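Local coordinates for uncharacterized protein (Helicobacter pylori, PDB 4O5J) that is the sialic acid-binding adhesin SabA, an outer membrane protein whose extracellular domain probably attaches the bacterium to sialylated host glycans, at residues 100-103 / 107-110; 214-219 / 240-245; 222-227 / 315-320; 325-328 / 332-335. All coordinates share one frame; numbering follows the deposited sequence.

Interaction 1 (100-103 / 107-110)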
loop_
_atom_site.group_PDB
_atom_site.type_symbol
_atom_site.label_atom_id
_atom_site.label_comp_id
_atom_site.label_asym_id
_atom_site.label_seq_id
_atom_site.Cartn_x
_atom_site.Cartn_y
_atom_site.Cartn_z
ATOM N N LEU A 100 5.432 6.054 -19.380
ATOM C CA LEU A 100 6.744 5.569 -19.845
ATOM C C LEU A 100 6.570 4.571 -20.973
ATOM O O LEU A 100 7.209 4.676 -22.039
ATOM C CB LEU A 100 7.520 4.877 -18.711
ATOM C CG LEU A 100 8.084 5.734 -17.618
ATOM C CD1 LEU A 100 8.725 4.818 -16.546
ATOM C CD2 LEU A 100 9.101 6.761 -18.196
ATOM N N TYR A 101 5.757 3.550 -20.680
ATOM C CA TYR A 101 5.497 2.427 -21.583
ATOM C C TYR A 101 4.894 2.886 -22.934
ATOM O O TYR A 101 5.323 2.440 -24.037
ATOM C CB TYR A 101 4.558 1.526 -20.840
ATOM C CG TYR A 101 3.948 0.353 -21.576
ATOM C CD1 TYR A 101 4.688 -0.770 -21.873
ATOM C CD2 TYR A 101 2.548 0.323 -21.870
ATOM C CE1 TYR A 101 4.125 -1.893 -22.468
ATOM C CE2 TYR A 101 1.969 -0.798 -22.459
ATOM C CZ TYR A 101 2.757 -1.889 -22.755
ATOM O OH TYR A 101 2.176 -3.019 -23.332
ATOM N N ALA A 102 3.913 3.788 -22.849
ATOM C CA ALA A 102 3.170 4.237 -24.018
ATOM C C ALA A 102 3.246 5.760 -24.077
ATOM O O ALA A 102 4.188 6.316 -24.672
ATOM C CB ALA A 102 1.704 3.765 -23.940
ATOM N N GLY A 103 2.242 6.456 -23.522
ATOM C CA GLY A 103 2.341 7.898 -23.396
ATOM C C GLY A 103 2.408 8.577 -24.749
ATOM O O GLY A 103 1.668 8.204 -25.675
ATOM N N THR A 107 7.040 2.567 -26.351
ATOM C CA THR A 107 8.207 1.693 -26.334
ATOM C C THR A 107 7.895 0.444 -27.160
ATOM O O THR A 107 8.616 -0.565 -27.098
ATOM C CB THR A 107 8.557 1.303 -24.893
ATOM O OG1 THR A 107 7.454 0.577 -24.340
ATOM C CG2 THR A 107 8.838 2.544 -24.047
ATOM N N PHE A 108 6.825 0.509 -27.967
ATOM C CA PHE A 108 6.463 -0.608 -28.866
ATOM C C PHE A 108 5.812 -0.029 -30.119
ATOM O O PHE A 108 5.425 1.151 -30.153
ATOM C CB PHE A 108 5.501 -1.562 -28.139
ATOM C CG PHE A 108 4.324 -0.860 -27.502
ATOM C CD1 PHE A 108 3.132 -0.616 -28.252
ATOM C CD2 PHE A 108 4.383 -0.433 -26.181
ATOM C CE1 PHE A 108 2.032 0.041 -27.656
ATOM C CE2 PHE A 108 3.278 0.204 -25.576
ATOM C CZ PHE A 108 2.102 0.469 -26.325
ATOM N N PHE A 109 5.682 -0.860 -31.155
ATOM C CA PHE A 109 5.108 -0.455 -32.422
ATOM C C PHE A 109 3.651 -0.983 -32.545
ATOM O O PHE A 109 3.395 -2.188 -32.380
ATOM C CB PHE A 109 5.921 -1.030 -33.565
ATOM C CG PHE A 109 5.369 -0.725 -34.928
ATOM C CD1 PHE A 109 5.492 0.551 -35.488
ATOM C CD2 PHE A 109 4.702 -1.739 -35.658
ATOM C CE1 PHE A 109 4.956 0.828 -36.758
ATOM C CE2 PHE A 109 4.196 -1.473 -36.928
ATOM C CZ PHE A 109 4.340 -0.187 -37.498
ATOM N N VAL A 110 2.702 -0.083 -32.781
ATOM C CA VAL A 110 1.295 -0.493 -32.932
ATOM C C VAL A 110 1.002 -0.611 -34.413
ATOM O O VAL A 110 1.060 0.370 -35.141
ATOM C CB VAL A 110 0.322 0.489 -32.310
ATOM C CG1 VAL A 110 -1.157 0.105 -32.651
ATOM C CG2 VAL A 110 0.521 0.572 -30.816
#
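Thr107 grips the backbone carbonyl of Tyr101 where helix 82-101 gives way, through a short loop, to strand 109-110 of the SabA adhesion domain. This helix-end-to-strand connection is buried and tightest around one oxygen. Tyr101 O accepts from both Thr107 OG1, at 2.8 Å, and Thr107 N, at 2.9 Å. The hydroxyl comes in within the carbonyl plane on a lone pair, whereas the amide is tilted from that plane, with its N-H nearly straight at 163°. Because chi1 of Thr107 is 62°, OG1 stands between its own backbone N and carbonyl carbon, close enough to the amide for both groups to hold the same acceptor. The methyl takes the other branch, and CG2 packs 3.4 Å from Leu100 O.

The rings make the second dense part. Phe108 sends CE2 over the centre of one face of the Tyr101 ring, with Phe108 CE2 and Tyr101 CE2 3.5 Å apart; the planes meet obliquely at 48°. Tyr101 CG lies anti to the backbone N, which swings the ring beside its own carbonyl carbon, where Phe108 crosses it at about a right angle.

Packing slackens beyond the helix end. Ala102 has already left helical geometry and gives the strand side little more than its methyl, while Gly103 is partly exposed and touches none of residues 107-110. The carbonyls of Leu100 and Ala102 are held by Lys325 NZ, and Met144 and Met152 also press on the Tyr101 ring. At the looser margin, Ala102 CB stands 4.1 Å from Phe108 CZ.

Interaction 2 (214-219 / 240-245)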
loop_
_atom_site.group_PDB
_atom_site.type_symbol
_atom_site.label_atom_id
_atom_site.label_comp_id
_atom_site.label_asym_id
_atom_site.label_seq_id
_atom_site.Cartn_x
_atom_site.Cartn_y
_atom_site.Cartn_z
ATOM N N MET A 214 8.748 -4.066 -24.151
ATOM C CA MET A 214 8.952 -2.633 -24.214
ATOM C C MET A 214 10.411 -2.283 -24.502
ATOM O O MET A 214 11.355 -2.831 -23.866
ATOM C CB MET A 214 8.417 -1.932 -22.928
ATOM C CG MET A 214 9.047 -2.381 -21.648
ATOM S SD MET A 214 8.323 -1.572 -20.183
ATOM C CE MET A 214 8.808 0.155 -20.401
ATOM N N MET A 215 10.628 -1.365 -25.445
ATOM C CA MET A 215 11.969 -0.935 -25.821
ATOM C C MET A 215 12.331 0.332 -25.024
ATOM O O MET A 215 11.960 1.460 -25.430
ATOM C CB MET A 215 12.004 -0.647 -27.319
ATOM C CG MET A 215 11.690 -1.880 -28.160
ATOM S SD MET A 215 11.637 -1.560 -29.967
ATOM C CE MET A 215 10.117 -0.581 -30.115
ATOM N N TRP A 216 13.011 0.178 -23.900
ATOM C CA TRP A 216 13.371 1.335 -23.061
ATOM C C TRP A 216 14.222 2.360 -23.783
ATOM O O TRP A 216 14.205 3.526 -23.424
ATOM C CB TRP A 216 14.055 0.922 -21.770
ATOM C CG TRP A 216 13.123 0.315 -20.770
ATOM C CD1 TRP A 216 12.578 -0.948 -20.799
ATOM C CD2 TRP A 216 12.665 0.926 -19.525
ATOM N NE1 TRP A 216 11.770 -1.154 -19.672
ATOM C CE2 TRP A 216 11.809 -0.036 -18.872
ATOM C CE3 TRP A 216 12.892 2.162 -18.901
ATOM C CZ2 TRP A 216 11.215 0.224 -17.647
ATOM C CZ3 TRP A 216 12.296 2.432 -17.693
ATOM C CH2 TRP A 216 11.461 1.493 -17.058
ATOM N N LYS A 217 14.975 1.941 -24.816
ATOM C CA LYS A 217 15.775 2.884 -25.572
ATOM C C LYS A 217 14.891 3.928 -26.276
ATOM O O LYS A 217 15.371 5.046 -26.578
ATOM C CB LYS A 217 16.648 2.148 -26.595
ATOM C CG LYS A 217 17.627 3.035 -27.316
ATOM C CD LYS A 217 18.664 3.671 -26.298
ATOM C CE LYS A 217 19.652 4.603 -27.037
ATOM N NZ LYS A 217 20.600 5.245 -26.094
ATOM N N ASN A 218 13.599 3.588 -26.542
ATOM C CA ASN A 218 12.668 4.569 -27.133
ATOM C C ASN A 218 12.393 5.743 -26.176
ATOM O O ASN A 218 11.941 6.818 -26.625
ATOM C CB ASN A 218 11.330 3.904 -27.549
ATOM C CG ASN A 218 11.410 3.260 -28.912
ATOM O OD1 ASN A 218 12.494 2.979 -29.430
ATOM N ND2 ASN A 218 10.228 3.021 -29.535
ATOM N N ILE A 219 12.668 5.581 -24.874
ATOM C CA ILE A 219 12.354 6.618 -23.933
ATOM C C ILE A 219 13.479 7.659 -23.852
ATOM O O ILE A 219 14.603 7.320 -23.477
ATOM C CB ILE A 219 12.130 6.046 -22.550
ATOM C CG1 ILE A 219 10.893 5.141 -22.547
ATOM C CG2 ILE A 219 11.964 7.191 -21.549
ATOM C CD1 ILE A 219 10.800 4.179 -21.349
ATOM N N TYR A 240 10.492 -6.286 -15.540
ATOM C CA TYR A 240 10.981 -5.090 -14.823
ATOM C C TYR A 240 10.314 -4.915 -13.488
ATOM O O TYR A 240 9.058 -5.000 -13.382
ATOM C CB TYR A 240 10.793 -3.864 -15.670
ATOM C CG TYR A 240 11.620 -3.893 -16.942
ATOM C CD1 TYR A 240 12.944 -3.404 -16.968
ATOM C CD2 TYR A 240 11.103 -4.413 -18.118
ATOM C CE1 TYR A 240 13.678 -3.433 -18.126
ATOM C CE2 TYR A 240 11.848 -4.473 -19.274
ATOM C CZ TYR A 240 13.127 -3.975 -19.278
ATOM O OH TYR A 240 13.860 -4.035 -20.452
ATOM N N ALA A 241 11.118 -4.694 -12.441
ATOM C CA ALA A 241 10.613 -4.594 -11.083
ATOM C C ALA A 241 9.637 -3.416 -10.925
ATOM O O ALA A 241 8.710 -3.467 -10.110
ATOM C CB ALA A 241 11.795 -4.495 -10.047
ATOM N N VAL A 242 9.865 -2.340 -11.664
ATOM C CA VAL A 242 9.008 -1.171 -11.536
ATOM C C VAL A 242 7.587 -1.581 -11.930
ATOM O O VAL A 242 6.634 -1.233 -11.242
ATOM C CB VAL A 242 9.481 0.023 -12.366
ATOM C CG1 VAL A 242 9.457 -0.274 -13.854
ATOM C CG2 VAL A 242 8.629 1.255 -12.037
ATOM N N PHE A 243 7.455 -2.356 -13.006
ATOM C CA PHE A 243 6.167 -2.852 -13.428
ATOM C C PHE A 243 5.579 -3.853 -12.422
ATOM O O PHE A 243 4.430 -3.677 -11.951
ATOM C CB PHE A 243 6.226 -3.475 -14.789
ATOM C CG PHE A 243 4.867 -4.035 -15.255
ATOM C CD1 PHE A 243 3.886 -3.195 -15.771
ATOM C CD2 PHE A 243 4.564 -5.401 -15.100
ATOM C CE1 PHE A 243 2.643 -3.720 -16.155
ATOM C CE2 PHE A 243 3.378 -5.911 -15.474
ATOM C CZ PHE A 243 2.404 -5.077 -16.016
ATOM N N ASN A 244 6.321 -4.901 -12.095
ATOM C CA ASN A 244 5.830 -5.914 -11.209
ATOM C C ASN A 244 5.432 -5.352 -9.848
ATOM O O ASN A 244 4.376 -5.700 -9.315
ATOM C CB ASN A 244 6.864 -7.012 -11.034
ATOM C CG ASN A 244 7.171 -7.720 -12.343
ATOM O OD1 ASN A 244 6.318 -7.755 -13.249
ATOM N ND2 ASN A 244 8.372 -8.230 -12.483
ATOM N N ASN A 245 6.293 -4.518 -9.265
ATOM C CA ASN A 245 6.026 -4.006 -7.946
ATOM C C ASN A 245 4.729 -3.133 -7.955
ATOM O O ASN A 245 3.903 -3.245 -7.067
ATOM C CB ASN A 245 7.192 -3.192 -7.432
ATOM C CG ASN A 245 8.301 -4.082 -6.874
ATOM O OD1 ASN A 245 8.314 -5.294 -7.091
ATOM N ND2 ASN A 245 9.231 -3.465 -6.144
#
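A Met-aromatic contact and an oblique pair of aromatic rings join strand 214-215 and the 3-10 turn after it to the start of helix 241-268 in the adhesion domain, with Met214, Trp216, Tyr240 and Val242 all buried. Tyr240, the N-cap residue, lies with one ring face against the indole of Trp216. Its CG stands anti to the carbonyl carbon (chi1 -64°), which lays the phenol back toward strand 214-215 and Trp216. Trp216 NE1 sits over the centre of that face, and its nearest ring atom is Tyr240 CZ at 3.2 Å. The planes of the five-membered ring and the phenol meet obliquely at 43°, centroids 4.2 Å apart. The two side chains run past each other in opposite directions, and Trp216 CD1 lies 3.4 Å from Tyr240 OH. That hydroxyl is hydrogen-bonded to Ser233 OG, which anchors the far end of the phenol.

Met214 adds its sulfur, SD 5.1 Å from the Tyr240 centroid and oblique to the ring, while its CE lies over one face of the Trp216 indole. At the second residue of the helix, Val242 meets the opposite, benzene end of the indole, its CG1 4.2 Å from Trp216 CH2 at the ring edge.

Interaction 3 (222-227 / 315-320)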
loop_
_atom_site.group_PDB
_atom_site.type_symbol
_atom_site.label_atom_id
_atom_site.label_comp_id
_atom_site.label_asym_id
_atom_site.label_seq_id
_atom_site.Cartn_x
_atom_site.Cartn_y
_atom_site.Cartn_z
ATOM N N SER A 222 15.695 14.070 -20.975
ATOM C CA SER A 222 16.931 14.825 -20.800
ATOM C C SER A 222 17.443 14.746 -19.385
ATOM O O SER A 222 16.702 14.911 -18.444
ATOM C CB SER A 222 16.707 16.282 -21.133
ATOM O OG SER A 222 16.591 16.363 -22.525
ATOM N N GLY A 223 18.725 14.460 -19.243
ATOM C CA GLY A 223 19.361 14.413 -17.937
ATOM C C GLY A 223 19.136 13.051 -17.304
ATOM O O GLY A 223 19.536 12.809 -16.198
ATOM N N VAL A 224 18.463 12.159 -17.995
ATOM C CA VAL A 224 18.241 10.857 -17.473
ATOM C C VAL A 224 18.623 9.771 -18.486
ATOM O O VAL A 224 19.458 8.915 -18.178
ATOM C CB VAL A 224 16.766 10.690 -17.081
ATOM C CG1 VAL A 224 16.458 9.223 -16.777
ATOM C CG2 VAL A 224 16.425 11.626 -15.907
ATOM N N SER A 225 18.035 9.779 -19.692
ATOM C CA SER A 225 18.312 8.728 -20.652
ATOM C C SER A 225 19.628 8.980 -21.357
ATOM O O SER A 225 20.163 8.076 -22.041
ATOM C CB SER A 225 17.196 8.628 -21.699
ATOM O OG SER A 225 17.056 9.874 -22.360
ATOM N N ASN A 226 20.170 10.177 -21.242
ATOM C CA ASN A 226 21.450 10.489 -21.899
ATOM C C ASN A 226 22.530 10.526 -20.834
ATOM O O ASN A 226 23.458 11.201 -20.973
ATOM C CB ASN A 226 21.373 11.828 -22.619
ATOM C CG ASN A 226 20.967 12.950 -21.676
ATOM O OD1 ASN A 226 20.361 12.754 -20.581
ATOM N ND2 ASN A 226 21.299 14.146 -22.082
ATOM N N THR A 227 22.382 9.846 -19.718
ATOM C CA THR A 227 23.477 9.835 -18.745
ATOM C C THR A 227 23.730 8.405 -18.377
ATOM O O THR A 227 23.072 7.509 -18.870
ATOM C CB THR A 227 23.110 10.605 -17.496
ATOM O OG1 THR A 227 22.078 9.895 -16.831
ATOM C CG2 THR A 227 22.632 12.003 -17.802
ATOM N N GLN A 315 15.056 2.877 -12.247
ATOM C CA GLN A 315 13.679 2.707 -12.753
ATOM C C GLN A 315 12.755 3.707 -12.066
ATOM O O GLN A 315 11.893 4.295 -12.714
ATOM C CB GLN A 315 13.179 1.284 -12.548
ATOM C CG GLN A 315 13.938 0.299 -13.416
ATOM C CD GLN A 315 13.501 -1.122 -13.118
ATOM O OE1 GLN A 315 12.464 -1.350 -12.514
ATOM N NE2 GLN A 315 14.298 -2.101 -13.571
ATOM N N TYR A 316 12.949 3.935 -10.780
ATOM C CA TYR A 316 12.128 4.876 -10.051
ATOM C C TYR A 316 12.366 6.274 -10.625
ATOM O O TYR A 316 11.406 7.060 -10.785
ATOM C CB TYR A 316 12.448 4.821 -8.550
ATOM C CG TYR A 316 11.568 5.699 -7.709
ATOM C CD1 TYR A 316 10.224 5.367 -7.512
ATOM C CD2 TYR A 316 12.018 6.893 -7.131
ATOM C CE1 TYR A 316 9.371 6.158 -6.771
ATOM C CE2 TYR A 316 11.135 7.710 -6.369
ATOM C CZ TYR A 316 9.825 7.325 -6.198
ATOM O OH TYR A 316 8.944 8.082 -5.446
ATOM N N LYS A 317 13.639 6.589 -10.936
ATOM C CA LYS A 317 13.953 7.913 -11.484
ATOM C C LYS A 317 13.176 8.136 -12.792
ATOM O O LYS A 317 12.670 9.220 -13.032
ATOM C CB LYS A 317 15.489 8.084 -11.698
ATOM C CG LYS A 317 15.922 9.386 -12.308
ATOM C CD LYS A 317 15.510 10.622 -11.493
ATOM C CE LYS A 317 16.173 10.722 -10.107
ATOM N NZ LYS A 317 15.622 11.781 -9.161
ATOM N N TYR A 318 13.115 7.124 -13.658
ATOM C CA TYR A 318 12.364 7.224 -14.934
ATOM C C TYR A 318 10.875 7.481 -14.623
ATOM O O TYR A 318 10.267 8.369 -15.198
ATOM C CB TYR A 318 12.476 5.947 -15.743
ATOM C CG TYR A 318 13.594 5.902 -16.702
ATOM C CD1 TYR A 318 13.359 6.007 -18.087
ATOM C CD2 TYR A 318 14.948 5.771 -16.277
ATOM C CE1 TYR A 318 14.385 5.942 -18.993
ATOM C CE2 TYR A 318 15.980 5.711 -17.239
ATOM C CZ TYR A 318 15.700 5.809 -18.562
ATOM O OH TYR A 318 16.727 5.786 -19.526
ATOM N N LEU A 319 10.329 6.730 -13.685
ATOM C CA LEU A 319 8.946 6.889 -13.259
ATOM C C LEU A 319 8.685 8.316 -12.744
ATOM O O LEU A 319 7.723 8.965 -13.154
ATOM C CB LEU A 319 8.650 5.887 -12.154
ATOM C CG LEU A 319 7.212 5.767 -11.662
ATOM C CD1 LEU A 319 6.264 5.259 -12.794
ATOM C CD2 LEU A 319 7.195 4.760 -10.510
ATOM N N GLU A 320 9.528 8.824 -11.851
ATOM C CA GLU A 320 9.357 10.184 -11.313
ATOM C C GLU A 320 9.446 11.222 -12.408
ATOM O O GLU A 320 8.831 12.279 -12.302
ATOM C CB GLU A 320 10.510 10.511 -10.355
ATOM C CG GLU A 320 10.274 9.944 -9.027
ATOM C CD GLU A 320 11.374 10.385 -8.088
ATOM O OE1 GLU A 320 12.553 10.356 -8.588
ATOM O OE2 GLU A 320 11.054 10.720 -6.885
#
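Val224 lies against the Tyr318 ring in a CH-pi contact that binds a type I beta turn, Val224 to Thr227, to the last turns of helix 313-320. Val224 CG1 stands over one face, shifted toward the rim, 3.9 Å from the ring centroid and 25° off the normal. Its nearest ring atom is Tyr318 CE2, at 3.6 Å. The two side chains run in opposite directions, the valine toward the helix and the phenol out toward the turn. With chi1 at 169°, CG1 of Val224 points opposite its own amide nitrogen; this places that methyl on the ring and leaves CG2, the other branch, to approach the aliphatic part of Lys317, where CG is 4.3 Å away.

The phenol passes along the turn to the next residue. Tyr318 OH lies 3.5 Å from Ser225 CA and close to its CB, a contact of packing. The polar group itself is met by the Ile231 amide, and Ser225 OG bonds to the Ile221 amide. Other neighbours hold the same ring: Trp216 meets it edge-to-face, and Ile219 and Ala230 pack on the tyrosine.

The loop is braced internally, since Gly223 N donates to Asn226 OD1 at 2.7 Å, though at a bent 132°. The turn's own bond, from Thr227 N to Val224 O, is weak. On the more exposed side the lysine leaves the valine after its first carbons and turns back along its own helix, where Lys317 NZ makes a weak salt bridge of 3.4 Å with Glu320 OE1.

Interaction 4 (325-328 / 332-335)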
loop_
_atom_site.group_PDB
_atom_site.type_symbol
_atom_site.label_atom_id
_atom_site.label_comp_id
_atom_site.label_asym_id
_atom_site.label_seq_id
_atom_site.Cartn_x
_atom_site.Cartn_y
_atom_site.Cartn_z
ATOM N N LYS A 325 9.235 13.014 -20.574
ATOM C CA LYS A 325 9.467 12.216 -21.768
ATOM C C LYS A 325 9.155 13.000 -23.030
ATOM O O LYS A 325 8.119 13.648 -23.098
ATOM C CB LYS A 325 8.661 10.953 -21.699
ATOM C CG LYS A 325 8.913 9.948 -22.783
ATOM C CD LYS A 325 8.062 8.703 -22.463
ATOM C CE LYS A 325 7.915 7.858 -23.725
ATOM N NZ LYS A 325 6.916 6.789 -23.560
ATOM N N ILE A 326 10.065 13.028 -24.002
ATOM C CA ILE A 326 9.789 13.732 -25.246
ATOM C C ILE A 326 9.865 12.793 -26.402
ATOM O O ILE A 326 10.672 11.874 -26.402
ATOM C CB ILE A 326 10.706 14.905 -25.485
ATOM C CG1 ILE A 326 12.151 14.458 -25.510
ATOM C CG2 ILE A 326 10.420 16.038 -24.408
ATOM C CD1 ILE A 326 13.170 15.485 -24.942
ATOM N N PRO A 327 8.986 12.987 -27.379
ATOM C CA PRO A 327 9.001 12.011 -28.461
ATOM C C PRO A 327 10.162 12.230 -29.381
ATOM O O PRO A 327 10.684 13.303 -29.483
ATOM C CB PRO A 327 7.633 12.228 -29.183
ATOM C CG PRO A 327 7.188 13.584 -28.808
ATOM C CD PRO A 327 7.869 13.949 -27.486
ATOM N N ASN A 328 10.582 11.184 -30.022
ATOM C CA ASN A 328 11.656 11.273 -30.974
ATOM C C ASN A 328 11.203 11.694 -32.438
ATOM O O ASN A 328 12.035 11.927 -33.296
ATOM C CB ASN A 328 12.359 9.919 -30.934
ATOM C CG ASN A 328 13.661 9.929 -31.648
ATOM O OD1 ASN A 328 13.713 9.826 -32.879
ATOM N ND2 ASN A 328 14.715 10.053 -30.896
ATOM N N THR A 332 5.381 17.601 -30.092
ATOM C CA THR A 332 5.845 17.375 -28.686
ATOM C C THR A 332 4.703 17.825 -27.727
ATOM O O THR A 332 4.516 19.017 -27.543
ATOM C CB THR A 332 7.287 18.000 -28.377
ATOM O OG1 THR A 332 7.368 19.368 -28.834
ATOM C CG2 THR A 332 8.537 17.163 -29.008
ATOM N N PRO A 333 3.892 16.883 -27.169
ATOM C CA PRO A 333 2.635 17.241 -26.406
ATOM C C PRO A 333 2.817 18.254 -25.285
ATOM O O PRO A 333 3.809 18.189 -24.566
ATOM C CB PRO A 333 2.185 15.915 -25.772
ATOM C CG PRO A 333 3.403 15.063 -25.848
ATOM C CD PRO A 333 4.121 15.438 -27.131
ATOM N N THR A 334 1.862 19.178 -25.136
ATOM C CA THR A 334 1.874 20.160 -24.023
ATOM C C THR A 334 1.048 19.722 -22.832
ATOM O O THR A 334 0.897 20.488 -21.890
ATOM C CB THR A 334 1.353 21.564 -24.441
ATOM O OG1 THR A 334 1.912 21.897 -25.702
ATOM C CG2 THR A 334 1.721 22.689 -23.400
ATOM N N ASN A 335 0.514 18.506 -22.851
ATOM C CA ASN A 335 -0.277 18.041 -21.696
ATOM C C ASN A 335 0.243 16.694 -21.179
ATOM O O ASN A 335 -0.542 15.757 -21.067
ATOM C CB ASN A 335 -1.755 17.907 -22.088
ATOM C CG ASN A 335 -1.936 17.019 -23.323
ATOM O OD1 ASN A 335 -1.009 16.880 -24.154
ATOM N ND2 ASN A 335 -3.106 16.391 -23.440
#
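Pro327 meets Thr332 and Pro333 across a bend of the long loop between helices 313-320 and 343-396. Its ring can be followed atom by atom. CB points toward the second segment but remains some way off, 5.0 Å from Thr332 CG2. CG meets two partners: Pro327 CG lies 3.8 Å from Thr332 CG2 and 4.0 Å from Pro333 CD. CD closes the ring and is the most crowded, with Pro327 CD 3.6 Å from Thr332 CG2 and at similar range to Pro333 CD as CG is. The methyl sits against CG and CD, and the Thr332 and Pro327 side chains cross at about a right angle, whereas the two proline rings approach each other through CG and CD of Pro327 and CD of Pro333.

With chi1 of Thr332 at 48°, CG2 lies anti to the carbonyl carbon and is presented to the proline ring, leaving OG1 on another branch away from it. The meeting is wholly apolar and small. Thr332 is exposed, both prolines partly so; Tyr105 touches Pro327 and Asn104 touches Pro333.

Two residues earlier, Lys325 anchors the loop: its buried NZ bonds to Ser99 O and Tyr105 O, among other carbonyls, a site that would probably stabilise its positive charge. The whole is a proline-containing surface loop with no regular secondary structure, pinned at its root and closed on itself by van der Waals contact.

In the fold
Interactions 1 and 2 are buried, interaction 3 is partly buried and interaction 4 lies at the surface, and the chemistry follows: a carbonyl accepting two hydrogen bonds, with rings, in the first, an oblique ring pair with a Met-aromatic contact in the second, one methyl-on-ring contact in the third and bare proline-methyl packing in the fourth. Thr107 O and Met215 N, probably hydrogen-bonded, join interactions 1 and 2. Interactions 2 and 3 both draw on the chain from strand 214-215 to strand 234-235, and their helices, 241-268 and 313-320, are joined by Val242 N to Gln315 OE1, a probable hydrogen bond; Ile219 also packs on Tyr318. Interaction 4 reaches inward through Lys325 to the helix end of interaction 1.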